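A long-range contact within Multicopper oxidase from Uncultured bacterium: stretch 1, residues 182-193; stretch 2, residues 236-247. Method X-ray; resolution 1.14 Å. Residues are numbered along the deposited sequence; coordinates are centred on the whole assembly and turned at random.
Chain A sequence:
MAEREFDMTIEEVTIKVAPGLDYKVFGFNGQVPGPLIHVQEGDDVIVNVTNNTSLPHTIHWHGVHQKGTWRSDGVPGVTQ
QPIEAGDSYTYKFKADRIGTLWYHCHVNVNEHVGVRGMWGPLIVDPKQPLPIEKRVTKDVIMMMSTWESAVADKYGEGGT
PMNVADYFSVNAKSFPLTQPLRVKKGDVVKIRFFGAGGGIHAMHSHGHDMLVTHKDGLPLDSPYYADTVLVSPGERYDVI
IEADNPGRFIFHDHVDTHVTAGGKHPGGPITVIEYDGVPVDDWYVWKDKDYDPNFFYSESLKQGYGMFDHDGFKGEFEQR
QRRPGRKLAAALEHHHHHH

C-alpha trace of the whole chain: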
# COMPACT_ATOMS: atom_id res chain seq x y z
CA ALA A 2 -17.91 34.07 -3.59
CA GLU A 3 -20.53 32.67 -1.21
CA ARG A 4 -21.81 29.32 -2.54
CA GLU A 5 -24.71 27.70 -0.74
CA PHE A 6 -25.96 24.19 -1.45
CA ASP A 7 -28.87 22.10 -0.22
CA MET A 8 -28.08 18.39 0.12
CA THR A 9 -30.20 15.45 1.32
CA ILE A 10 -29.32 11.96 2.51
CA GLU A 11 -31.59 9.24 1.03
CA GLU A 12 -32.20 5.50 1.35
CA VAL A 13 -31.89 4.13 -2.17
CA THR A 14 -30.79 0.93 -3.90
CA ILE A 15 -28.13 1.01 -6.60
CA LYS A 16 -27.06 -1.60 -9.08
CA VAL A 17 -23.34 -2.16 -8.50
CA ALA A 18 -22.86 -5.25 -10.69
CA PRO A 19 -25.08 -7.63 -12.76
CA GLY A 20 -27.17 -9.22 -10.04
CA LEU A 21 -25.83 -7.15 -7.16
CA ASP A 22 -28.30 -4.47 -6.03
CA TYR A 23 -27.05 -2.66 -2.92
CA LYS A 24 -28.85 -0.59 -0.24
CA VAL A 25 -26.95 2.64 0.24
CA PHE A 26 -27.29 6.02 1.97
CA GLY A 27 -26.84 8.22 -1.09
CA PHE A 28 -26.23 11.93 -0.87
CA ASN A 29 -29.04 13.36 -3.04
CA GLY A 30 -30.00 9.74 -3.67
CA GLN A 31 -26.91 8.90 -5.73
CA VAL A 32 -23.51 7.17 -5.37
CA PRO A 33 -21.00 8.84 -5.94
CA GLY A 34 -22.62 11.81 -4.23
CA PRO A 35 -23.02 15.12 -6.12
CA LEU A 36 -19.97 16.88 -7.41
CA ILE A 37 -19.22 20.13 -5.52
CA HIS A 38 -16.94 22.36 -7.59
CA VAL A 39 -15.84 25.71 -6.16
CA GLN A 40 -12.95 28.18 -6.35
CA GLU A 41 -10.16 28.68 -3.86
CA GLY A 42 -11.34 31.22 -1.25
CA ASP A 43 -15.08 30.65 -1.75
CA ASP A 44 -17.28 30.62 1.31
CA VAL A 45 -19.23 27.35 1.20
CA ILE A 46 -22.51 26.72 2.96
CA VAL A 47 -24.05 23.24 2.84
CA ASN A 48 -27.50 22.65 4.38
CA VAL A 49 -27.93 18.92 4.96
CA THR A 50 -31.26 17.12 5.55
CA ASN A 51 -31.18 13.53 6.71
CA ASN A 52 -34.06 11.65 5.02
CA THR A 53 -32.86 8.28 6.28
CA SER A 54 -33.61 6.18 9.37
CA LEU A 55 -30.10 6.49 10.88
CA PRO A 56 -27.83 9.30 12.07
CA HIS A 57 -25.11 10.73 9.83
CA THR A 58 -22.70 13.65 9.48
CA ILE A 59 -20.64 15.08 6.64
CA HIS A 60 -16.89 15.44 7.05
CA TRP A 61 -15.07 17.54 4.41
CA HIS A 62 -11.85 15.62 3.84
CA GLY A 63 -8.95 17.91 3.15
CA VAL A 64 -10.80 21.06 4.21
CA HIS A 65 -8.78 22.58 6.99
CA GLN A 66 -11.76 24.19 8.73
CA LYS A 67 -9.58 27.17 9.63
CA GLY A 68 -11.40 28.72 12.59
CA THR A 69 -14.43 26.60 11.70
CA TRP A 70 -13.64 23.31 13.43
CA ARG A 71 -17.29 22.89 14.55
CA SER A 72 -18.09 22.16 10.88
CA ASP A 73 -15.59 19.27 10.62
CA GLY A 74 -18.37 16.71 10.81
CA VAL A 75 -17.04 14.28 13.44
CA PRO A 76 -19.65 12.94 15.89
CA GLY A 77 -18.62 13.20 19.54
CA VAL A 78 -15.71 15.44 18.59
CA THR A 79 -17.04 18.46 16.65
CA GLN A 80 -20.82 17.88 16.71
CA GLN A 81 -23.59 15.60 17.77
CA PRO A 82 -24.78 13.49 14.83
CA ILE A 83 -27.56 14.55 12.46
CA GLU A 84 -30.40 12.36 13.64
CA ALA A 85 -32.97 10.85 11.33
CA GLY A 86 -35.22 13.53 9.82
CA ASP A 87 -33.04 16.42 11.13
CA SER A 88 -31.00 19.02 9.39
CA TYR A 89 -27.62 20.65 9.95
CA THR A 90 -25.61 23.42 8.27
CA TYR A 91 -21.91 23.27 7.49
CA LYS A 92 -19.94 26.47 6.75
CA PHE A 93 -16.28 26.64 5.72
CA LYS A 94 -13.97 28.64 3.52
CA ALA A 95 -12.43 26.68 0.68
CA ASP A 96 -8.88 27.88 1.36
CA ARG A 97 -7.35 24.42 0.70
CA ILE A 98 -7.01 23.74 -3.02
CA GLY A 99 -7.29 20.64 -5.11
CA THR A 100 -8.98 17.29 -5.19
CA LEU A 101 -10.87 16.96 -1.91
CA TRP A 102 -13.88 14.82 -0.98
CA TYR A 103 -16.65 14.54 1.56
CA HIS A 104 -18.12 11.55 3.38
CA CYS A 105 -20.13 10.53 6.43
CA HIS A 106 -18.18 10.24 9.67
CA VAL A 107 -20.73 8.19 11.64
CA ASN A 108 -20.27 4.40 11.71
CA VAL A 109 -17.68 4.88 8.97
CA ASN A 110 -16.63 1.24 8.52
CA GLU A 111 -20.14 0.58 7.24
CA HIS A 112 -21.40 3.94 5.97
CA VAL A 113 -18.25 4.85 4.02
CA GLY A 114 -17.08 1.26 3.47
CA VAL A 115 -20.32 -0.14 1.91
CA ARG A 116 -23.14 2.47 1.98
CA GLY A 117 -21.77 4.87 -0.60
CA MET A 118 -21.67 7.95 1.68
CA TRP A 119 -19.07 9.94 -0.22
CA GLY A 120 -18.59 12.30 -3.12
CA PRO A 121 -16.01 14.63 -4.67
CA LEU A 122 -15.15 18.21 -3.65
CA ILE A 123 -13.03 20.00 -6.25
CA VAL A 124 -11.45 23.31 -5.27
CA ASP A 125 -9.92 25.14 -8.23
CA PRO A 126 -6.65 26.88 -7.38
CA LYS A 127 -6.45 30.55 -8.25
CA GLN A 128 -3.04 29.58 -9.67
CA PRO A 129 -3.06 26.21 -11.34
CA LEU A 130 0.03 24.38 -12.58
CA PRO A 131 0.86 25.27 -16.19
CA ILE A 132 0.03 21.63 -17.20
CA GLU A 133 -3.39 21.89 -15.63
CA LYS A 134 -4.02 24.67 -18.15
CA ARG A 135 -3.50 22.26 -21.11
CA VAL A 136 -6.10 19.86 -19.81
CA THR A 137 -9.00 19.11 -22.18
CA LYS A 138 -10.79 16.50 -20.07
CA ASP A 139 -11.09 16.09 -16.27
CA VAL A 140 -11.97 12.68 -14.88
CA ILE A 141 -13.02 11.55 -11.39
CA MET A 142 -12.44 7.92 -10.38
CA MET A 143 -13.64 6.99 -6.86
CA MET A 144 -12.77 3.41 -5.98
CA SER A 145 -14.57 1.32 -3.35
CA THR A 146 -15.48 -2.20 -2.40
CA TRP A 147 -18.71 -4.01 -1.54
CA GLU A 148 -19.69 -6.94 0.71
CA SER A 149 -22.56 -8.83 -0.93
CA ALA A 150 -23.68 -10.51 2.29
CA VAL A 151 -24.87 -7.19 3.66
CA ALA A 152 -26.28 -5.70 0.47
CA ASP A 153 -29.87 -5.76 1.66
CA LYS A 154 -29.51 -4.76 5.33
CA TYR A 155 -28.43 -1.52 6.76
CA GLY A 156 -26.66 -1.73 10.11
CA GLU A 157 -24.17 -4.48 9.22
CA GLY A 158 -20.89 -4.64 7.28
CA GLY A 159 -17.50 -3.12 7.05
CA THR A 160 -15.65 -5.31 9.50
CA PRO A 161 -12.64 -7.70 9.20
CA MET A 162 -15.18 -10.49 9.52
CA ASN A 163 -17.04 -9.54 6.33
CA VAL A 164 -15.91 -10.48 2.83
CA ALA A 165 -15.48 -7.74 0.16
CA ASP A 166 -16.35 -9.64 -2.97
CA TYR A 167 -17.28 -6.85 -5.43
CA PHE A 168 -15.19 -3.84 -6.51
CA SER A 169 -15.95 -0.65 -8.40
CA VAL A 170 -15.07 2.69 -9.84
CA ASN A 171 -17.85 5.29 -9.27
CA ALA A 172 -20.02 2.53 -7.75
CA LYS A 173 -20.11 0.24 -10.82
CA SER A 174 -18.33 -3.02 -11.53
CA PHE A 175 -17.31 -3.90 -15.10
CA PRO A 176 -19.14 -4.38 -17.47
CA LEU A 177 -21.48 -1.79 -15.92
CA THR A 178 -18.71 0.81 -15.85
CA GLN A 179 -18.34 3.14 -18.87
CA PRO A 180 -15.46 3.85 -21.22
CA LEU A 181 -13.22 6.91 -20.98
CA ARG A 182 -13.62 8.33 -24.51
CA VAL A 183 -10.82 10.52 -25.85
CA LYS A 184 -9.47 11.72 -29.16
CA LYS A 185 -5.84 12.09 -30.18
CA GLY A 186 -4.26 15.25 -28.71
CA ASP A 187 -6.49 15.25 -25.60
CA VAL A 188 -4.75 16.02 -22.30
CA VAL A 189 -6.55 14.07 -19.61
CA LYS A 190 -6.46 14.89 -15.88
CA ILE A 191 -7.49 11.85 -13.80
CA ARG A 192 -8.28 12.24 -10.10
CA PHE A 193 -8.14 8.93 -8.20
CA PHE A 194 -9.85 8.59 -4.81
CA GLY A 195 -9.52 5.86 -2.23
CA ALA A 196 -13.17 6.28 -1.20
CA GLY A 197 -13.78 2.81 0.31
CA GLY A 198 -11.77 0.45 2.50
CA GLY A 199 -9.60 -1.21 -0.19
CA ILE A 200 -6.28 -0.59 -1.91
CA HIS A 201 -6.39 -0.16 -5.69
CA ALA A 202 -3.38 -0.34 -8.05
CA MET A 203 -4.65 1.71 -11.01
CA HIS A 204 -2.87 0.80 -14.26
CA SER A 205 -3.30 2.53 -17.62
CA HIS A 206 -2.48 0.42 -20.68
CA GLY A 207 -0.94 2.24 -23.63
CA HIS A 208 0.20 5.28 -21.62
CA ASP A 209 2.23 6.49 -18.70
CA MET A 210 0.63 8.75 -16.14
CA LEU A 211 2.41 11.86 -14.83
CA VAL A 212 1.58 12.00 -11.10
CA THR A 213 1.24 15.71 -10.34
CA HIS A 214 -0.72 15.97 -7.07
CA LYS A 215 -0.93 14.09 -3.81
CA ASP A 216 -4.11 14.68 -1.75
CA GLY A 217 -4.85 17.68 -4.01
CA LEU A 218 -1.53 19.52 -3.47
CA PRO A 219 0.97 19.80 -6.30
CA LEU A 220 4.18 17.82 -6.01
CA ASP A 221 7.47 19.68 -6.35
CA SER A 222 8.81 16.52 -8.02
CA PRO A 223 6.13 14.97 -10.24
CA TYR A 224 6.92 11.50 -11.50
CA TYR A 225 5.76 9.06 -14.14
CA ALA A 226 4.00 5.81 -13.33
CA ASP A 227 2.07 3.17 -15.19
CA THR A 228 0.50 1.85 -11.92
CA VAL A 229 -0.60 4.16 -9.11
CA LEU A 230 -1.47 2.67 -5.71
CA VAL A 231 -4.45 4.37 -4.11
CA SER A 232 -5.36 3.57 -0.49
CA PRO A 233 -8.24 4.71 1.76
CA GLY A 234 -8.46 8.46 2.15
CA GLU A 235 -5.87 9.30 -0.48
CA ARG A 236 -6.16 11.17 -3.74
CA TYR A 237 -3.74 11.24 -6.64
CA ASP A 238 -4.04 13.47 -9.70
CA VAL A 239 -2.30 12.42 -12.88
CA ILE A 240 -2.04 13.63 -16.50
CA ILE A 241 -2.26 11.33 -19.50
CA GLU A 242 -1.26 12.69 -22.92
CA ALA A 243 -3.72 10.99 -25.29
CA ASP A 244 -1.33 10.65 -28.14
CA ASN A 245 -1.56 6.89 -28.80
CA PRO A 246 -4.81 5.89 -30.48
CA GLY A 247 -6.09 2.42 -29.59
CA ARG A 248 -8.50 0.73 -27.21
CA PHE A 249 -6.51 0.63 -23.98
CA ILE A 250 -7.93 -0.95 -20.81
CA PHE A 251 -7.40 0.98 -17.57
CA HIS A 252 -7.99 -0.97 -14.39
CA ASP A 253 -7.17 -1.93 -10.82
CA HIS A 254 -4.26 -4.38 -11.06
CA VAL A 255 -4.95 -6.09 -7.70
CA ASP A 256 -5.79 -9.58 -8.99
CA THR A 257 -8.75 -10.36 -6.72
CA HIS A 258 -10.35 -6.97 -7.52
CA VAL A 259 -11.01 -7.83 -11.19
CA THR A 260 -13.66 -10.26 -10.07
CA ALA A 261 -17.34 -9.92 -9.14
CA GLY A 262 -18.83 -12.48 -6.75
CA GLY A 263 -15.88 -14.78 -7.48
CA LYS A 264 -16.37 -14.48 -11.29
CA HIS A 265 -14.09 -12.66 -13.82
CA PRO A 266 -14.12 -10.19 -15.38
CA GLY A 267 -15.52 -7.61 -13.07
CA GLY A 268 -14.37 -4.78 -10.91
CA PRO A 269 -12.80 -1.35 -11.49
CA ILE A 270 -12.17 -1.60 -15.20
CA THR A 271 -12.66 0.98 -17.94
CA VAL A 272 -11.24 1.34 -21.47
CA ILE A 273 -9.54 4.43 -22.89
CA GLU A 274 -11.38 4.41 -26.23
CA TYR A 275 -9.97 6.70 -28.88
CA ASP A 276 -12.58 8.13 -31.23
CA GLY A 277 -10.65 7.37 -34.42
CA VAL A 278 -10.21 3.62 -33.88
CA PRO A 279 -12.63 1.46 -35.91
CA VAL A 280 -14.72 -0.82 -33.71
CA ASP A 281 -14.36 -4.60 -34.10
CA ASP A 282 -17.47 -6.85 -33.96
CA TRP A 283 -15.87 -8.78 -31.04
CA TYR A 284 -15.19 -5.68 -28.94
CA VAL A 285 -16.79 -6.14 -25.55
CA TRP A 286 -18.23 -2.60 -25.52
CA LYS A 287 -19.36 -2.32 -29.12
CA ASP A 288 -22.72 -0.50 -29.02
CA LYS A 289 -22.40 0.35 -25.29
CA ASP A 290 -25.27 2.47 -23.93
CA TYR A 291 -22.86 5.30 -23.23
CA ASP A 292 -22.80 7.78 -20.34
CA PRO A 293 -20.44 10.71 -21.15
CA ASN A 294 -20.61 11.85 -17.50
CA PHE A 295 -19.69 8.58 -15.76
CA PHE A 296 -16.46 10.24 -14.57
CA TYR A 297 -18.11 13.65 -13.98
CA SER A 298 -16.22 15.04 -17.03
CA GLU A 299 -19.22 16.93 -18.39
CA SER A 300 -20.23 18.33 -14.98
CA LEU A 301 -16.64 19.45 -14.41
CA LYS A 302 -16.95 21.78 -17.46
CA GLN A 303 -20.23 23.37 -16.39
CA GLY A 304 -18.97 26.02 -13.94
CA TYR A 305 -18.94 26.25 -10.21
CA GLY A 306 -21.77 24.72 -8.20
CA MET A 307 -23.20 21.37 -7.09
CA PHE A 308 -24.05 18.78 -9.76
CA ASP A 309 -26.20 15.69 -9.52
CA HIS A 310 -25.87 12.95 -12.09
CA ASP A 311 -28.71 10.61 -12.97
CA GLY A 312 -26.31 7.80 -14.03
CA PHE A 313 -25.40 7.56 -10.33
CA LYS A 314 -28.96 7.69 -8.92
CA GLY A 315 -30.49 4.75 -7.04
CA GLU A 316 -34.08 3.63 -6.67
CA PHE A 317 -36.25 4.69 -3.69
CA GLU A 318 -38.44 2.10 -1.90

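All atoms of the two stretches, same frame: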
# COMPACT_ATOMS: atom_id res chain seq x y z
N ARG A 182 -13.75 8.05 -23.08
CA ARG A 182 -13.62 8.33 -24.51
C ARG A 182 -12.78 9.57 -24.73
O ARG A 182 -13.06 10.64 -24.14
CB ARG A 182 -15.00 8.46 -25.19
CG ARG A 182 -15.70 7.10 -25.18
CD ARG A 182 -16.93 7.12 -26.08
NE ARG A 182 -17.55 5.82 -26.15
CZ ARG A 182 -18.74 5.58 -26.65
NH1 ARG A 182 -19.50 6.56 -27.10
NH2 ARG A 182 -19.23 4.33 -26.68
N VAL A 183 -11.76 9.42 -25.55
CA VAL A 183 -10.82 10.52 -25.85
C VAL A 183 -10.64 10.60 -27.34
O VAL A 183 -11.05 9.72 -28.09
CB VAL A 183 -9.44 10.30 -25.19
CG1 VAL A 183 -9.66 10.19 -23.65
CG2 VAL A 183 -8.74 9.07 -25.76
N LYS A 184 -9.98 11.66 -27.79
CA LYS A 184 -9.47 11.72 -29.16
C LYS A 184 -8.01 12.13 -29.09
O LYS A 184 -7.53 12.72 -28.13
CB LYS A 184 -10.28 12.64 -30.08
CG LYS A 184 -10.09 14.10 -29.71
CD LYS A 184 -10.89 14.94 -30.72
CE LYS A 184 -10.57 16.40 -30.58
NZ LYS A 184 -11.24 17.18 -31.70
N LYS A 185 -7.27 11.80 -30.15
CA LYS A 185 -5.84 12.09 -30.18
C LYS A 185 -5.57 13.55 -29.93
O LYS A 185 -6.25 14.39 -30.54
CB LYS A 185 -5.23 11.64 -31.54
CG LYS A 185 -3.69 11.67 -31.45
CD LYS A 185 -3.07 11.37 -32.82
CE LYS A 185 -1.54 11.27 -32.68
NZ LYS A 185 -0.90 11.11 -34.02
N GLY A 186 -4.64 13.86 -29.04
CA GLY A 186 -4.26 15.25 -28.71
C GLY A 186 -4.93 15.69 -27.41
O GLY A 186 -4.58 16.72 -26.87
N ASP A 187 -5.93 14.92 -26.92
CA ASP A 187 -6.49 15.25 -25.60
C ASP A 187 -5.40 15.21 -24.55
O ASP A 187 -4.41 14.50 -24.65
CB ASP A 187 -7.60 14.27 -25.23
CG ASP A 187 -8.99 14.71 -25.63
OD1 ASP A 187 -9.29 15.94 -25.67
OD2 ASP A 187 -9.85 13.82 -25.90
N VAL A 188 -5.62 16.01 -23.49
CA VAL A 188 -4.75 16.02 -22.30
C VAL A 188 -5.69 15.77 -21.15
O VAL A 188 -6.57 16.58 -20.84
CB VAL A 188 -4.07 17.39 -22.17
CG1 VAL A 188 -3.19 17.40 -20.88
CG2 VAL A 188 -3.25 17.67 -23.40
N VAL A 189 -5.51 14.59 -20.53
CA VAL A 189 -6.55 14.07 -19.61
C VAL A 189 -6.02 14.18 -18.17
O VAL A 189 -4.99 13.62 -17.86
CB VAL A 189 -6.91 12.64 -19.95
CG1 VAL A 189 -8.09 12.16 -19.08
CG2 VAL A 189 -7.28 12.49 -21.44
N LYS A 190 -6.79 14.87 -17.32
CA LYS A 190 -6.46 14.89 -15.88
C LYS A 190 -7.33 13.81 -15.24
O LYS A 190 -8.56 13.87 -15.42
CB LYS A 190 -6.74 16.29 -15.32
CG LYS A 190 -6.59 16.33 -13.78
CD LYS A 190 -6.78 17.79 -13.30
CE LYS A 190 -6.51 18.01 -11.87
NZ LYS A 190 -5.06 17.99 -11.49
N ILE A 191 -6.72 12.85 -14.53
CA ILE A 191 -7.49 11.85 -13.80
C ILE A 191 -7.23 12.06 -12.30
O ILE A 191 -6.07 12.15 -11.89
CB ILE A 191 -7.18 10.43 -14.25
CG1 ILE A 191 -7.48 10.31 -15.77
CG2 ILE A 191 -8.02 9.43 -13.47
CD1 ILE A 191 -6.50 9.48 -16.50
N ARG A 192 -8.32 12.09 -11.56
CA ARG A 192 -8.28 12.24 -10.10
C ARG A 192 -8.75 10.92 -9.51
O ARG A 192 -9.94 10.58 -9.63
CB ARG A 192 -9.20 13.38 -9.69
CG ARG A 192 -8.83 14.72 -10.36
CD ARG A 192 -9.86 15.77 -10.04
NE ARG A 192 -9.83 16.98 -10.86
CZ ARG A 192 -9.49 18.16 -10.37
NH1 ARG A 192 -8.99 18.37 -9.14
NH2 ARG A 192 -9.59 19.21 -11.19
N PHE A 193 -7.82 10.20 -8.86
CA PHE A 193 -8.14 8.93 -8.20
C PHE A 193 -8.47 9.18 -6.72
O PHE A 193 -7.73 9.93 -6.07
CB PHE A 193 -6.93 7.97 -8.22
CG PHE A 193 -6.42 7.58 -9.59
CD1 PHE A 193 -7.25 6.89 -10.50
CD2 PHE A 193 -5.13 7.82 -9.96
CE1 PHE A 193 -6.76 6.49 -11.73
CE2 PHE A 193 -4.65 7.44 -11.22
CZ PHE A 193 -5.45 6.71 -12.09
N ARG A 236 -5.89 10.85 -2.34
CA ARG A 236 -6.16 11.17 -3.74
C ARG A 236 -4.83 11.33 -4.45
O ARG A 236 -3.83 11.78 -3.90
CB ARG A 236 -7.00 12.46 -3.90
CG ARG A 236 -8.46 12.27 -3.49
CD ARG A 236 -8.70 12.44 -1.99
NE ARG A 236 -8.36 13.78 -1.56
CZ ARG A 236 -7.68 14.10 -0.44
NH1 ARG A 236 -7.27 13.20 0.44
NH2 ARG A 236 -7.40 15.40 -0.21
N TYR A 237 -4.84 10.94 -5.74
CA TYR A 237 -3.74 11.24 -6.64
C TYR A 237 -4.31 11.88 -7.90
O TYR A 237 -5.31 11.36 -8.41
CB TYR A 237 -2.97 9.96 -7.04
CG TYR A 237 -2.17 9.46 -5.85
CD1 TYR A 237 -0.85 9.91 -5.65
CD2 TYR A 237 -2.72 8.55 -4.92
CE1 TYR A 237 -0.09 9.46 -4.55
CE2 TYR A 237 -1.98 8.11 -3.84
CZ TYR A 237 -0.68 8.58 -3.66
OH TYR A 237 0.07 8.14 -2.56
N ASP A 238 -3.68 12.95 -8.40
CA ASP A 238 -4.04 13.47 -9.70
C ASP A 238 -2.91 13.14 -10.65
O ASP A 238 -1.74 13.30 -10.31
CB ASP A 238 -4.21 14.99 -9.72
CG ASP A 238 -5.25 15.64 -8.83
OD1 ASP A 238 -5.83 14.99 -7.94
OD2 ASP A 238 -5.50 16.83 -9.08
N VAL A 239 -3.29 12.72 -11.86
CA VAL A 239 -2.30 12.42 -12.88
C VAL A 239 -2.74 13.11 -14.18
O VAL A 239 -3.88 13.56 -14.34
CB VAL A 239 -2.17 10.90 -13.14
CG1 VAL A 239 -1.86 10.17 -11.81
CG2 VAL A 239 -3.42 10.32 -13.82
N ILE A 240 -1.79 13.20 -15.12
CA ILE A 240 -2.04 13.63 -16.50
C ILE A 240 -1.67 12.49 -17.42
O ILE A 240 -0.58 11.91 -17.32
CB ILE A 240 -1.17 14.88 -16.84
CG1 ILE A 240 -1.52 16.09 -15.95
CG2 ILE A 240 -1.29 15.21 -18.31
CD1 ILE A 240 -2.91 16.62 -16.25
N ILE A 241 -2.57 12.20 -18.36
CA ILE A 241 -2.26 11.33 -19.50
C ILE A 241 -2.32 12.18 -20.76
O ILE A 241 -3.32 12.86 -21.01
CB ILE A 241 -3.23 10.14 -19.61
CG1 ILE A 241 -2.96 9.16 -18.46
CG2 ILE A 241 -3.10 9.48 -20.99
CD1 ILE A 241 -3.90 7.97 -18.41
N GLU A 242 -1.26 12.14 -21.56
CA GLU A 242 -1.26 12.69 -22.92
C GLU A 242 -1.90 11.67 -23.82
O GLU A 242 -1.32 10.58 -23.99
CB GLU A 242 0.17 13.03 -23.40
CG GLU A 242 0.96 13.94 -22.46
CD GLU A 242 0.61 15.41 -22.59
OE1 GLU A 242 0.01 15.84 -23.60
OE2 GLU A 242 0.97 16.15 -21.65
N ALA A 243 -3.06 11.98 -24.40
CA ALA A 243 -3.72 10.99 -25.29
C ALA A 243 -3.18 11.05 -26.69
O ALA A 243 -3.78 11.59 -27.60
CB ALA A 243 -5.24 11.25 -25.28
N ASP A 244 -2.00 10.48 -26.85
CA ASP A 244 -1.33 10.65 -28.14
C ASP A 244 -1.07 9.28 -28.75
O ASP A 244 -0.23 9.12 -29.65
CB ASP A 244 -0.06 11.43 -27.95
CG ASP A 244 0.94 10.78 -27.00
OD1 ASP A 244 0.76 9.63 -26.52
OD2 ASP A 244 1.96 11.49 -26.77
N ASN A 245 -1.82 8.26 -28.35
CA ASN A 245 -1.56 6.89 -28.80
C ASN A 245 -2.85 6.17 -29.09
O ASN A 245 -3.37 5.40 -28.28
CB ASN A 245 -0.82 6.15 -27.69
CG ASN A 245 -0.48 4.73 -28.13
OD1 ASN A 245 -0.52 4.38 -29.34
ND2 ASN A 245 -0.12 3.89 -27.15
N PRO A 246 -3.45 6.44 -30.25
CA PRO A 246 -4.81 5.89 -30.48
C PRO A 246 -4.85 4.36 -30.44
O PRO A 246 -4.07 3.66 -31.09
CB PRO A 246 -5.13 6.38 -31.93
CG PRO A 246 -4.39 7.71 -31.96
CD PRO A 246 -3.05 7.40 -31.30
N GLY A 247 -5.85 3.85 -29.75
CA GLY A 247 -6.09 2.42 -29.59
C GLY A 247 -7.32 2.23 -28.71
O GLY A 247 -8.01 3.23 -28.40
O HOH W 1 -1.75 15.01 -25.62
O HOH W 2 -3.22 16.32 -12.88

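The two stretches pair as antiparallel neighbours in one sheet, their strand axes 4.6 Å apart at closest approach. Backbone hydrogen bonds fasten them in reciprocal pairs: Val189 N to Ile241 O (2.8 Å) and Ile241 N to Val189 O (2.9 Å), with matching pairs joining Ile191 to Val239 and Phe193 to Tyr237.

On the face carrying Val189, Ile191 and Phe193, apolar side chains interlock. Ile191 packs its CB against Val239 CG2 (3.8 Å) and reaches diagonally along the ladder, so that its CD1 meets Ile241 CD1 at 3.6 Å. The Phe193 ring likewise leans past its direct partner: CE2 lies 3.9 Å from Val239 CG1, while CD2 rests 4.2 Å from Tyr237 CB. Val239 thus sits between Ile191 and Phe193, with CG2 near both side chains and CG1 adding to the contact with the ring. Near the turn, the small Ala243 sets its CB beside Val183 CG2 (4.2 Å), Lys184 O (3.9 Å) and Asp187 CB (3.8 Å).

The other face mixes charge with packing. Val188 CG1 touches Ile240 CG2 (3.9 Å), and the extended Lys190 bends at its last torsion to set NZ 2.7 Å from Asp238 OD2, a buried salt bridge.

Within the first stretch, a type II turn from Lys184 to Asp187 leads into the paired strand, beside Ala243. Gly186, whose positive phi suits glycine, donates from N to Ala243 O (2.8 Å).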